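Local coordinates for dicer Related Helicase (Caenorhabditis elegans, PDB 6M6Q), which probably couples ATP hydrolysis to RNA binding as a RIG-I-like helicase of RNA interference, represented here by its N-terminal domain alone, at residues E56-P61 and D130-R135; G192-M197 and T267-I272; I198-L203 and S211-L216. All coordinates share one frame; numbering follows the deposited sequence. Where two conformers were deposited one is given.

Interaction 1: E56-P61 and D130-R135; sequences ESLFPP and DEKGLR
L58 reaches the first turn of helix 131-144 with both of its methyl groups, and each finds a different surface. L58 CD1 packs on the backbone of the turn, 3.7 Å from G133 CA, where the absence of a side chain lets the leucine lie against the main chain itself. L58 CD2 rests near the D130 carboxylate, 3.4 Å from D130 OD1, and the two side chains run obliquely past one another. K132 adds only a peripheral touch through CE, 4.4 Å from L58 CD2.

The next shell explains why the carboxylate stands there. D130 is the N-cap of the helix: with CG anti to the backbone N (chi1 -174°), its OD1 accepts a weak capping bond from G133 N at 3.3 Å. K132 folds back through bent outer torsions and brings NZ to 3.4 Å from D130 OD2, a loose salt bridge that probably also offsets the negative charge beside the leucine methyl. One apolar residue therefore meets a helix start where the cap carboxylate is engaged by G133 N and K132 NZ.

Further out, L58 also touches V127 at the end of helix 94-127, and F59 packs on F123, T126 and V127 of that helix and on L64 and I67 of helix 63-72. The contact thus joins the 3-10 turn before helix 63-72 to the start of helix 131-144, beside the second subunit, whose K63 packs on K132.

Interaction 2: G192-M197 and T267-I272; sequences GAARGM and TMFLAI
M268 meets the backbone of G196 through the far end of its side chain, a glycine allowing a thioether to lie directly against the start of a helix. From CB, which points toward the 192-197 segment, the chain leaves with CG anti to the carbonyl carbon (chi1 -77°) and continues extended through chi2. CB and CG serve as the arm that carries the sulfur across. M268 SD then lies 3.6 Å from G196 O and 3.9 Å from G196 CA, a van der Waals contact with the peptide. The chain is bent at chi3 (torsion 91°), carrying M268 CE past the oxygen end of the same carbonyl, 4.1 Å from G196 O. The backbones remain 7.3 Å apart between G196 CA and M268 CA, the nearest such pair.

One residue further along helix 262-271, F269 makes the second touch. The CE1 corner of its ring comes 4.0 Å from A194 CB, an oblique apolar contact, while F293 meets the ring elsewhere with the planes inclined at about 55°. A194 is where helix 186-193 leaves helical geometry, and R195 is the N-cap of helix 196-204, so the two contacts straddle the short break between these helices. Polar anchoring of the break comes from nearby residues: T265 OG1 bonds to G196 N, and N303 OD1 to R195 N.

All four touching residues are buried, and the arrangement is that of an all-helical core in which one helix packs across a helix-break-helix connection, small residues in the connection receiving larger side chains.

Interaction 3: I198-L203 and S211-L216; sequences IIMKHL and SETTIL
L203 and L216 form the closely packed, buried part of this helix pair, their CD1 methyls 3.7 Å apart and their side chains crossing at about a right angle. M200, partly exposed, fills in beside them. Its CG is anti to the backbone N (chi1 -179°), and bends at the next two torsions swing M200 CE across to the other helix, where it lies 3.8 Å from both L216 CB and T213 CG2.

Toward the T213 end, burial is less complete and the contact becomes partly polar. T213 OG1 approaches L203 O at 3.2 Å, but its hydrogen-bond partner is C209 O, just before helix 210-221. The same threonine, itself partly exposed, gives its methyl to M200, so its two branches serve different neighbours.

The two segment axes are inclined at 142°, an oblique antiparallel arrangement, with a closest approach of 10.4 Å. Helices 196-204 and 210-221 thus form a helical hairpin joined by a short connection. Helix 262-271 lies against it, M268 touching both M200 and L216, while F293 of helix 288-295 covers L203.

Overall arrangement
Interactions 2 and 3 belong to one continuous helical core, whereas interaction 1 stands apart. Centres of interactions 2 and 3 are 10 Å apart, and both draw on helix 196-204. They also meet directly: M268 CE lies 3.8 Å from M200 CA, and A271 CB is 3.8 Å from L216 CD2, so helix 262-271 packs on the hairpin formed earlier in sequence. Interaction 1 is about 27 Å from interaction 2 and 37 Å from interaction 3, centre to centre, on the other side of the chain's centre from interaction 3. The general lesson is that a hairpin local in sequence can be covered by a helix that comes later in the chain, while a peripheral contact near the second subunit remains separate.

Interaction 1: E56-P61 and D130-R135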
ATOM      1  N   GLU B  56     -20.932  10.446  -2.616  1.00 68.90           N
ATOM      2  CA  GLU B  56     -21.468  10.369  -1.224  1.00 80.04           C
ATOM      3  C   GLU B  56     -21.973   8.942  -0.913  1.00 75.74           C
ATOM      4  O   GLU B  56     -21.890   8.545   0.266  1.00 77.65           O
ATOM      5  CB  GLU B  56     -22.522  11.452  -0.978  1.00 84.55           C
ATOM      6  CG  GLU B  56     -23.792  11.300  -1.793  1.00 94.48           C
ATOM      7  CD  GLU B  56     -24.698  12.528  -1.753  1.00105.45           C
ATOM      8  OE1 GLU B  56     -25.544  12.677  -2.673  1.00110.88           O
ATOM      9  OE2 GLU B  56     -24.551  13.350  -0.806  1.00 98.70           O
ATOM     10  N   SER B  57     -22.393   8.177  -1.927  1.00 69.34           N
ATOM     11  CA  SER B  57     -22.925   6.791  -1.794  1.00 64.86           C
ATOM     12  C   SER B  57     -21.824   5.818  -1.342  1.00 69.99           C
ATOM     13  O   SER B  57     -22.176   4.714  -0.823  1.00 53.71           O
ATOM     14  CB  SER B  57     -23.542   6.335  -3.073  1.00 72.21           C
ATOM     15  OG  SER B  57     -22.845   6.871  -4.189  1.00 96.35           O
ATOM     16  N   LEU B  58     -20.549   6.203  -1.513  1.00 72.50           N
ATOM     17  CA  LEU B  58     -19.367   5.326  -1.283  1.00 74.01           C
ATOM     18  C   LEU B  58     -18.813   5.523   0.134  1.00 72.04           C
ATOM     19  O   LEU B  58     -17.858   4.815   0.487  1.00 61.32           O
ATOM     20  CB  LEU B  58     -18.298   5.641  -2.327  1.00 79.25           C
ATOM     21  CG  LEU B  58     -18.627   5.210  -3.751  1.00 78.11           C
ATOM     22  CD1 LEU B  58     -17.871   6.062  -4.742  1.00 74.94           C
ATOM     23  CD2 LEU B  58     -18.322   3.728  -3.962  1.00 77.45           C
ATOM     24  N   PHE B  59     -19.393   6.417   0.929  1.00 74.79           N
ATOM     25  CA  PHE B  59     -18.971   6.640   2.335  1.00 76.62           C
ATOM     26  C   PHE B  59     -20.178   6.539   3.247  1.00 76.05           C
ATOM     27  O   PHE B  59     -21.305   6.649   2.789  1.00 78.22           O
ATOM     28  CB  PHE B  59     -18.307   8.000   2.504  1.00 78.66           C
ATOM     29  CG  PHE B  59     -17.160   8.271   1.568  1.00 76.78           C
ATOM     30  CD1 PHE B  59     -17.386   8.820   0.312  1.00 80.98           C
ATOM     31  CD2 PHE B  59     -15.851   8.008   1.950  1.00 69.43           C
ATOM     32  CE1 PHE B  59     -16.327   9.114  -0.534  1.00 72.13           C
ATOM     33  CE2 PHE B  59     -14.799   8.284   1.094  1.00 70.84           C
ATOM     34  CZ  PHE B  59     -15.039   8.847  -0.141  1.00 72.67           C
ATOM     35  N   PRO B  60     -19.972   6.343   4.565  1.00 72.25           N
ATOM     36  CA  PRO B  60     -21.064   6.377   5.527  1.00 74.06           C
ATOM     37  C   PRO B  60     -21.703   7.751   5.577  1.00 74.91           C
ATOM     38  O   PRO B  60     -21.022   8.747   5.380  1.00 69.35           O
ATOM     39  CB  PRO B  60     -20.388   6.051   6.864  1.00 73.28           C
ATOM     40  CG  PRO B  60     -19.142   5.304   6.458  1.00 71.47           C
ATOM     41  CD  PRO B  60     -18.699   5.991   5.187  1.00 75.29           C
ATOM     42  N   PRO B  61     -23.024   7.834   5.853  1.00 85.63           N
ATOM     43  CA  PRO B  61     -23.763   9.101   5.804  1.00 89.63           C
ATOM     44  C   PRO B  61     -23.054  10.274   6.503  1.00 83.10           C
ATOM     45  O   PRO B  61     -22.775  10.198   7.686  1.00 80.72           O
ATOM     46  CB  PRO B  61     -25.084   8.759   6.519  1.00 94.62           C
ATOM     47  CG  PRO B  61     -24.801   7.430   7.225  1.00 96.55           C
ATOM     48  CD  PRO B  61     -23.866   6.719   6.289  1.00 88.93           C
ATOM     49  N   ASP B 130     -12.753   1.058  -6.467  1.00 55.72           N
ATOM     50  CA  ASP B 130     -14.128   0.507  -6.460  1.00 58.41           C
ATOM     51  C   ASP B 130     -14.704   0.707  -7.858  1.00 70.22           C
ATOM     52  O   ASP B 130     -14.516   1.830  -8.417  1.00 71.25           O
ATOM     53  CB  ASP B 130     -14.992   1.236  -5.435  1.00 62.18           C
ATOM     54  CG  ASP B 130     -16.375   0.653  -5.235  1.00 68.28           C
ATOM     55  OD1 ASP B 130     -17.311   1.143  -5.892  1.00 72.43           O
ATOM     56  OD2 ASP B 130     -16.516  -0.243  -4.374  1.00 75.20           O
ATOM     57  N   GLU B 131     -15.337  -0.327  -8.427  1.00 70.19           N
ATOM     58  CA  GLU B 131     -15.873  -0.295  -9.813  1.00 71.02           C
ATOM     59  C   GLU B 131     -16.869   0.871  -9.930  1.00 68.10           C
ATOM     60  O   GLU B 131     -16.710   1.685 -10.845  1.00 57.92           O
ATOM     61  CB  GLU B 131     -16.529  -1.629 -10.188  1.00 86.00           C
ATOM     62  CG  GLU B 131     -17.480  -1.520 -11.385  1.00 92.05           C
ATOM     63  CD  GLU B 131     -17.602  -2.752 -12.265  1.00 95.05           C
ATOM     64  OE1 GLU B 131     -17.176  -3.851 -11.819  1.00 93.28           O
ATOM     65  OE2 GLU B 131     -18.137  -2.610 -13.398  1.00 89.93           O
ATOM     66  N   LYS B 132     -17.843   0.940  -9.026  1.00 69.20           N
ATOM     67  CA  LYS B 132     -18.946   1.939  -9.073  1.00 77.67           C
ATOM     68  C   LYS B 132     -18.338   3.338  -9.026  1.00 72.09           C
ATOM     69  O   LYS B 132     -18.840   4.224  -9.737  1.00 67.60           O
ATOM     70  CB  LYS B 132     -19.933   1.723  -7.916  1.00 85.79           C
ATOM     71  CG  LYS B 132     -20.447   0.291  -7.747  1.00 95.54           C
ATOM     72  CD  LYS B 132     -21.322   0.065  -6.512  1.00104.10           C
ATOM     73  CE  LYS B 132     -20.562   0.127  -5.197  1.00116.40           C
ATOM     74  NZ  LYS B 132     -19.751  -1.094  -4.952  1.00118.09           N
ATOM     75  N   GLY B 133     -17.301   3.509  -8.207  1.00 72.35           N
ATOM     76  CA  GLY B 133     -16.581   4.779  -8.008  1.00 73.59           C
ATOM     77  C   GLY B 133     -15.721   5.166  -9.195  1.00 62.24           C
ATOM     78  O   GLY B 133     -15.627   6.351  -9.473  1.00 58.07           O
ATOM     79  N   LEU B 134     -15.112   4.198  -9.870  1.00 60.10           N
ATOM     80  CA  LEU B 134     -14.325   4.453 -11.104  1.00 65.68           C
ATOM     81  C   LEU B 134     -15.259   4.872 -12.235  1.00 62.49           C
ATOM     82  O   LEU B 134     -14.872   5.734 -13.021  1.00 63.05           O
ATOM     83  CB  LEU B 134     -13.544   3.203 -11.475  1.00 74.10           C
ATOM     84  CG  LEU B 134     -12.067   3.264 -11.133  1.00 79.12           C
ATOM     85  CD1 LEU B 134     -11.481   1.873 -11.088  1.00 89.97           C
ATOM     86  CD2 LEU B 134     -11.323   4.138 -12.130  1.00 76.79           C
ATOM     87  N   ARG B 135     -16.444   4.284 -12.297  1.00 64.38           N
ATOM     88  CA  ARG B 135     -17.492   4.656 -13.274  1.00 73.44           C
ATOM     89  C   ARG B 135     -17.763   6.149 -13.133  1.00 70.22           C
ATOM     90  O   ARG B 135     -17.762   6.845 -14.162  1.00 75.62           O
ATOM     91  CB  ARG B 135     -18.764   3.823 -13.057  1.00 80.07           C
ATOM     92  CG  ARG B 135     -18.635   2.368 -13.486  1.00 80.45           C
ATOM     93  CD  ARG B 135     -18.819   2.215 -14.969  1.00 83.33           C
ATOM     94  NE  ARG B 135     -18.532   0.869 -15.429  1.00 87.37           N
ATOM     95  CZ  ARG B 135     -18.369   0.533 -16.704  1.00 85.83           C
ATOM     96  NH1 ARG B 135     -18.132  -0.727 -17.026  1.00 84.99           N
ATOM     97  NH2 ARG B 135     -18.468   1.453 -17.657  1.00 83.19           N
TER

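Interaction 2: G192-M197 and T267-I272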
ATOM      1  N   GLY B 192       4.001   5.335  -7.303  1.00 64.15           N
ATOM      2  CA  GLY B 192       3.803   6.009  -6.008  1.00 64.10           C
ATOM      3  C   GLY B 192       5.100   6.169  -5.228  1.00 55.40           C
ATOM      4  O   GLY B 192       5.226   7.178  -4.518  1.00 55.24           O
ATOM      5  N   ALA B 193       6.005   5.193  -5.309  1.00 56.79           N
ATOM      6  CA  ALA B 193       7.284   5.157  -4.556  1.00 63.61           C
ATOM      7  C   ALA B 193       8.375   5.929  -5.313  1.00 70.58           C
ATOM      8  O   ALA B 193       9.305   6.427  -4.657  1.00 79.62           O
ATOM      9  CB  ALA B 193       7.700   3.733  -4.311  1.00 63.07           C
ATOM     10  N   ALA B 194       8.278   6.006  -6.638  1.00 64.48           N
ATOM     11  CA  ALA B 194       9.312   6.607  -7.509  1.00 68.81           C
ATOM     12  C   ALA B 194       9.446   8.109  -7.227  1.00 65.81           C
ATOM     13  O   ALA B 194       8.446   8.744  -6.824  1.00 68.95           O
ATOM     14  CB  ALA B 194       8.986   6.352  -8.958  1.00 75.51           C
ATOM     15  N   ARG B 195      10.645   8.637  -7.472  1.00 62.83           N
ATOM     16  CA  ARG B 195      10.972  10.085  -7.405  0.50 64.48           C
ATOM     17  C   ARG B 195      11.352  10.556  -8.820  1.00 65.04           C
ATOM     18  O   ARG B 195      12.540  10.410  -9.198  1.00 63.50           O
ATOM     19  CB  ARG B 195      12.099  10.337  -6.390  0.50 65.90           C
ATOM     20  CG  ARG B 195      11.802   9.868  -4.967  0.50 67.41           C
ATOM     21  CD  ARG B 195      10.937  10.824  -4.148  0.50 71.81           C
ATOM     22  NE  ARG B 195       9.669  10.218  -3.736  0.50 74.22           N
ATOM     23  CZ  ARG B 195       9.478   9.536  -2.601  0.50 69.44           C
ATOM     24  NH1 ARG B 195      10.472   9.386  -1.740  0.50 69.42           N
ATOM     25  NH2 ARG B 195       8.290   9.020  -2.332  0.50 65.48           N
ATOM     26  N   GLY B 196      10.371  11.064  -9.560  1.00 64.68           N
ATOM     27  CA  GLY B 196      10.448  11.377 -10.997  1.00 65.32           C
ATOM     28  C   GLY B 196      11.618  12.267 -11.366  1.00 68.19           C
ATOM     29  O   GLY B 196      12.114  12.107 -12.483  1.00 74.69           O
ATOM     30  N   MET B 197      11.978  13.250 -10.535  1.00 68.72           N
ATOM     31  CA  MET B 197      12.986  14.275 -10.923  1.00 71.36           C
ATOM     32  C   MET B 197      14.328  13.600 -11.235  1.00 67.43           C
ATOM     33  O   MET B 197      14.956  13.966 -12.241  1.00 69.27           O
ATOM     34  CB  MET B 197      13.188  15.322  -9.837  1.00 75.24           C
ATOM     35  CG  MET B 197      13.432  16.673 -10.417  1.00 78.22           C
ATOM     36  SD  MET B 197      13.977  17.827  -9.209  1.00 86.78           S
ATOM     37  CE  MET B 197      13.552  19.358 -10.037  1.00 84.69           C
ATOM     38  N   THR B 267       2.789  11.425 -14.183  1.00 56.82           N
ATOM     39  CA  THR B 267       2.587  11.865 -15.580  1.00 54.65           C
ATOM     40  C   THR B 267       3.693  11.284 -16.457  1.00 51.51           C
ATOM     41  O   THR B 267       3.401  11.010 -17.622  1.00 59.65           O
ATOM     42  CB  THR B 267       2.471  13.386 -15.662  1.00 61.76           C
ATOM     43  OG1 THR B 267       1.350  13.745 -14.856  1.00 63.51           O
ATOM     44  CG2 THR B 267       2.255  13.902 -17.064  1.00 63.76           C
ATOM     45  N   MET B 268       4.865  10.985 -15.888  1.00 50.96           N
ATOM     46  CA  MET B 268       5.979  10.299 -16.614  1.00 57.21           C
ATOM     47  C   MET B 268       5.568   8.864 -16.969  1.00 57.62           C
ATOM     48  O   MET B 268       5.750   8.476 -18.132  1.00 59.79           O
ATOM     49  CB  MET B 268       7.268  10.247 -15.795  1.00 56.62           C
ATOM     50  CG  MET B 268       8.009  11.536 -15.763  1.00 61.87           C
ATOM     51  SD  MET B 268       9.522  11.353 -14.822  1.00 81.01           S
ATOM     52  CE  MET B 268      10.670  10.899 -16.111  1.00 78.57           C
ATOM     53  N   PHE B 269       5.048   8.097 -16.014  1.00 62.19           N
ATOM     54  CA  PHE B 269       4.581   6.701 -16.227  1.00 58.18           C
ATOM     55  C   PHE B 269       3.365   6.699 -17.160  1.00 53.22           C
ATOM     56  O   PHE B 269       3.262   5.781 -17.965  1.00 54.89           O
ATOM     57  CB  PHE B 269       4.279   6.022 -14.892  1.00 57.48           C
ATOM     58  CG  PHE B 269       5.518   5.616 -14.142  1.00 48.93           C
ATOM     59  CD1 PHE B 269       6.161   6.514 -13.306  1.00 50.64           C
ATOM     60  CD2 PHE B 269       6.082   4.362 -14.330  1.00 43.24           C
ATOM     61  CE1 PHE B 269       7.320   6.157 -12.639  1.00 52.14           C
ATOM     62  CE2 PHE B 269       7.250   4.010 -13.676  1.00 47.71           C
ATOM     63  CZ  PHE B 269       7.863   4.904 -12.823  1.00 53.10           C
ATOM     64  N   LEU B 270       2.524   7.735 -17.081  1.00 49.18           N
ATOM     65  CA  LEU B 270       1.354   7.933 -17.974  1.00 47.27           C
ATOM     66  C   LEU B 270       1.854   8.082 -19.407  1.00 50.54           C
ATOM     67  O   LEU B 270       1.306   7.426 -20.276  1.00 54.01           O
ATOM     68  CB  LEU B 270       0.565   9.170 -17.524  1.00 45.25           C
ATOM     69  CG  LEU B 270      -0.811   9.383 -18.159  1.00 46.03           C
ATOM     70  CD1 LEU B 270      -1.823   8.431 -17.579  1.00 55.80           C
ATOM     71  CD2 LEU B 270      -1.305  10.803 -17.958  1.00 44.00           C
ATOM     72  N   ALA B 271       2.900   8.875 -19.614  1.00 55.22           N
ATOM     73  CA  ALA B 271       3.394   9.311 -20.942  1.00 50.98           C
ATOM     74  C   ALA B 271       4.070   8.147 -21.675  1.00 50.05           C
ATOM     75  O   ALA B 271       4.200   8.248 -22.882  1.00 50.36           O
ATOM     76  CB  ALA B 271       4.349  10.463 -20.773  1.00 53.12           C
ATOM     77  N   ILE B 272       4.502   7.102 -20.949  1.00 54.29           N
ATOM     78  CA  ILE B 272       5.302   5.929 -21.457  1.00 56.41           C
ATOM     79  C   ILE B 272       4.645   5.320 -22.704  1.00 59.50           C
ATOM     80  O   ILE B 272       5.379   4.824 -23.561  1.00 64.07           O
ATOM     81  CB  ILE B 272       5.460   4.880 -20.334  1.00 61.66           C
ATOM     82  CG1 ILE B 272       6.577   5.282 -19.375  1.00 64.26           C
ATOM     83  CG2 ILE B 272       5.661   3.468 -20.892  1.00 61.82           C
ATOM     84  CD1 ILE B 272       6.729   4.362 -18.190  1.00 68.33           C
TER

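Interaction 3: I198-L203 and S211-L216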
ATOM      1  N   ILE B 198      14.739  12.653 -10.405  1.00 67.15           N
ATOM      2  CA  ILE B 198      16.033  11.921 -10.533  1.00 72.23           C
ATOM      3  C   ILE B 198      15.964  10.976 -11.755  1.00 72.26           C
ATOM      4  O   ILE B 198      16.980  10.828 -12.450  1.00 75.43           O
ATOM      5  CB  ILE B 198      16.356  11.173  -9.223  1.00 78.99           C
ATOM      6  CG1 ILE B 198      16.245  12.086  -7.995  1.00 79.63           C
ATOM      7  CG2 ILE B 198      17.724  10.514  -9.302  1.00 90.10           C
ATOM      8  CD1 ILE B 198      15.990  11.345  -6.697  1.00 84.26           C
ATOM      9  N   ILE B 199      14.787  10.415 -12.047  1.00 68.92           N
ATOM     10  CA  ILE B 199      14.560   9.537 -13.234  1.00 65.06           C
ATOM     11  C   ILE B 199      14.691  10.401 -14.506  1.00 71.05           C
ATOM     12  O   ILE B 199      15.351   9.950 -15.457  1.00 72.71           O
ATOM     13  CB  ILE B 199      13.199   8.809 -13.141  1.00 60.23           C
ATOM     14  CG1 ILE B 199      13.049   8.063 -11.812  1.00 62.25           C
ATOM     15  CG2 ILE B 199      13.004   7.878 -14.327  1.00 58.63           C
ATOM     16  CD1 ILE B 199      11.623   7.726 -11.433  1.00 59.80           C
ATOM     17  N   MET B 200      14.123  11.613 -14.508  1.00 71.13           N
ATOM     18  CA  MET B 200      14.129  12.526 -15.687  1.00 73.81           C
ATOM     19  C   MET B 200      15.582  12.941 -15.990  1.00 79.84           C
ATOM     20  O   MET B 200      15.962  12.922 -17.184  1.00 84.76           O
ATOM     21  CB  MET B 200      13.250  13.762 -15.433  1.00 76.44           C
ATOM     22  CG  MET B 200      13.163  14.754 -16.603  1.00 74.20           C
ATOM     23  SD  MET B 200      11.814  14.406 -17.761  1.00 71.20           S
ATOM     24  CE  MET B 200      12.580  13.139 -18.766  1.00 68.07           C
ATOM     25  N   LYS B 201      16.382  13.212 -14.949  1.00 81.16           N
ATOM     26  CA  LYS B 201      17.804  13.656 -15.066  1.00 85.62           C
ATOM     27  C   LYS B 201      18.642  12.548 -15.725  1.00 82.70           C
ATOM     28  O   LYS B 201      19.427  12.877 -16.643  1.00 77.71           O
ATOM     29  CB  LYS B 201      18.359  14.032 -13.687  1.00 92.53           C
ATOM     30  CG  LYS B 201      19.858  14.326 -13.633  1.00103.41           C
ATOM     31  CD  LYS B 201      20.341  14.928 -12.297  1.00113.26           C
ATOM     32  CE  LYS B 201      20.160  14.014 -11.091  1.00123.19           C
ATOM     33  NZ  LYS B 201      20.974  12.770 -11.181  1.00116.90           N
ATOM     34  N   HIS B 202      18.490  11.295 -15.281  1.00 76.39           N
ATOM     35  CA  HIS B 202      19.314  10.142 -15.737  1.00 80.39           C
ATOM     36  C   HIS B 202      18.906   9.725 -17.151  1.00 78.10           C
ATOM     37  O   HIS B 202      19.806   9.308 -17.918  1.00 89.06           O
ATOM     38  CB  HIS B 202      19.233   8.969 -14.758  1.00 83.73           C
ATOM     39  CG  HIS B 202      20.065   9.160 -13.533  1.00 96.87           C
ATOM     40  ND1 HIS B 202      19.517   9.172 -12.264  1.00103.48           N
ATOM     41  CD2 HIS B 202      21.391   9.369 -13.370  1.00 93.35           C
ATOM     42  CE1 HIS B 202      20.473   9.357 -11.374  1.00 91.79           C
ATOM     43  NE2 HIS B 202      21.628   9.471 -12.024  1.00 93.36           N
ATOM     44  N   LEU B 203      17.617   9.829 -17.492  1.00 67.53           N
ATOM     45  CA  LEU B 203      17.119   9.465 -18.846  1.00 74.24           C
ATOM     46  C   LEU B 203      17.626  10.507 -19.849  1.00 78.35           C
ATOM     47  O   LEU B 203      17.915  10.131 -20.999  1.00 81.77           O
ATOM     48  CB  LEU B 203      15.586   9.377 -18.858  1.00 72.02           C
ATOM     49  CG  LEU B 203      14.978   8.134 -18.200  1.00 73.77           C
ATOM     50  CD1 LEU B 203      13.466   8.280 -18.102  1.00 73.77           C
ATOM     51  CD2 LEU B 203      15.343   6.841 -18.948  1.00 69.86           C
ATOM     52  N   SER B 211      14.711   9.816 -27.864  1.00 68.96           N
ATOM     53  CA  SER B 211      13.326   9.961 -28.403  1.00 75.25           C
ATOM     54  C   SER B 211      12.314   9.912 -27.256  1.00 72.09           C
ATOM     55  O   SER B 211      11.325  10.655 -27.313  1.00 63.18           O
ATOM     56  CB  SER B 211      13.013   8.890 -29.437  1.00 81.43           C
ATOM     57  OG  SER B 211      14.027   8.824 -30.428  1.00 90.33           O
ATOM     58  N   GLU B 212      12.557   9.036 -26.272  1.00 79.76           N
ATOM     59  CA  GLU B 212      11.650   8.758 -25.126  1.00 78.04           C
ATOM     60  C   GLU B 212      11.629   9.970 -24.190  1.00 70.17           C
ATOM     61  O   GLU B 212      10.538  10.346 -23.748  1.00 72.04           O
ATOM     62  CB  GLU B 212      12.102   7.484 -24.403  1.00 85.73           C
ATOM     63  CG  GLU B 212      11.766   6.197 -25.155  1.00 84.64           C
ATOM     64  CD  GLU B 212      12.738   5.762 -26.249  1.00 80.34           C
ATOM     65  OE1 GLU B 212      13.916   6.134 -26.185  1.00 75.42           O
ATOM     66  OE2 GLU B 212      12.304   5.045 -27.157  1.00 85.46           O
ATOM     67  N   THR B 213      12.787  10.579 -23.945  1.00 66.82           N
ATOM     68  CA  THR B 213      12.946  11.778 -23.078  1.00 66.82           C
ATOM     69  C   THR B 213      12.155  12.953 -23.686  1.00 69.87           C
ATOM     70  O   THR B 213      11.501  13.695 -22.908  1.00 71.99           O
ATOM     71  CB  THR B 213      14.432  12.115 -22.865  1.00 68.18           C
ATOM     72  OG1 THR B 213      15.085  10.986 -22.279  1.00 71.82           O
ATOM     73  CG2 THR B 213      14.641  13.330 -21.983  1.00 70.24           C
ATOM     74  N   THR B 214      12.173  13.098 -25.017  1.00 65.65           N
ATOM     75  CA  THR B 214      11.463  14.181 -25.740  1.00 63.69           C
ATOM     76  C   THR B 214       9.955  14.054 -25.476  1.00 59.90           C
ATOM     77  O   THR B 214       9.336  15.069 -25.108  1.00 59.14           O
ATOM     78  CB  THR B 214      11.824  14.178 -27.230  1.00 63.95           C
ATOM     79  OG1 THR B 214      13.210  14.500 -27.346  1.00 64.01           O
ATOM     80  CG2 THR B 214      11.005  15.157 -28.035  1.00 68.16           C
ATOM     81  N   ILE B 215       9.402  12.843 -25.556  1.00 63.50           N
ATOM     82  CA  ILE B 215       7.951  12.586 -25.280  1.00 60.95           C
ATOM     83  C   ILE B 215       7.682  12.892 -23.799  1.00 57.67           C
ATOM     84  O   ILE B 215       6.722  13.626 -23.533  1.00 55.50           O
ATOM     85  CB  ILE B 215       7.528  11.152 -25.693  1.00 63.22           C
ATOM     86  CG1 ILE B 215       7.455  11.005 -27.218  1.00 58.80           C
ATOM     87  CG2 ILE B 215       6.205  10.746 -25.047  1.00 64.98           C
ATOM     88  CD1 ILE B 215       7.787   9.608 -27.729  1.00 64.90           C
ATOM     89  N   LEU B 216       8.568  12.450 -22.888  1.00 54.17           N
ATOM     90  CA  LEU B 216       8.390  12.645 -21.419  1.00 50.17           C
ATOM     91  C   LEU B 216       8.358  14.132 -21.098  1.00 47.90           C
ATOM     92  O   LEU B 216       7.434  14.537 -20.402  1.00 51.47           O
ATOM     93  CB  LEU B 216       9.499  11.936 -20.644  1.00 50.37           C
ATOM     94  CG  LEU B 216       9.354  10.420 -20.555  1.00 57.73           C
ATOM     95  CD1 LEU B 216      10.543   9.798 -19.835  1.00 59.86           C
ATOM     96  CD2 LEU B 216       8.048  10.039 -19.871  1.00 56.93           C
TER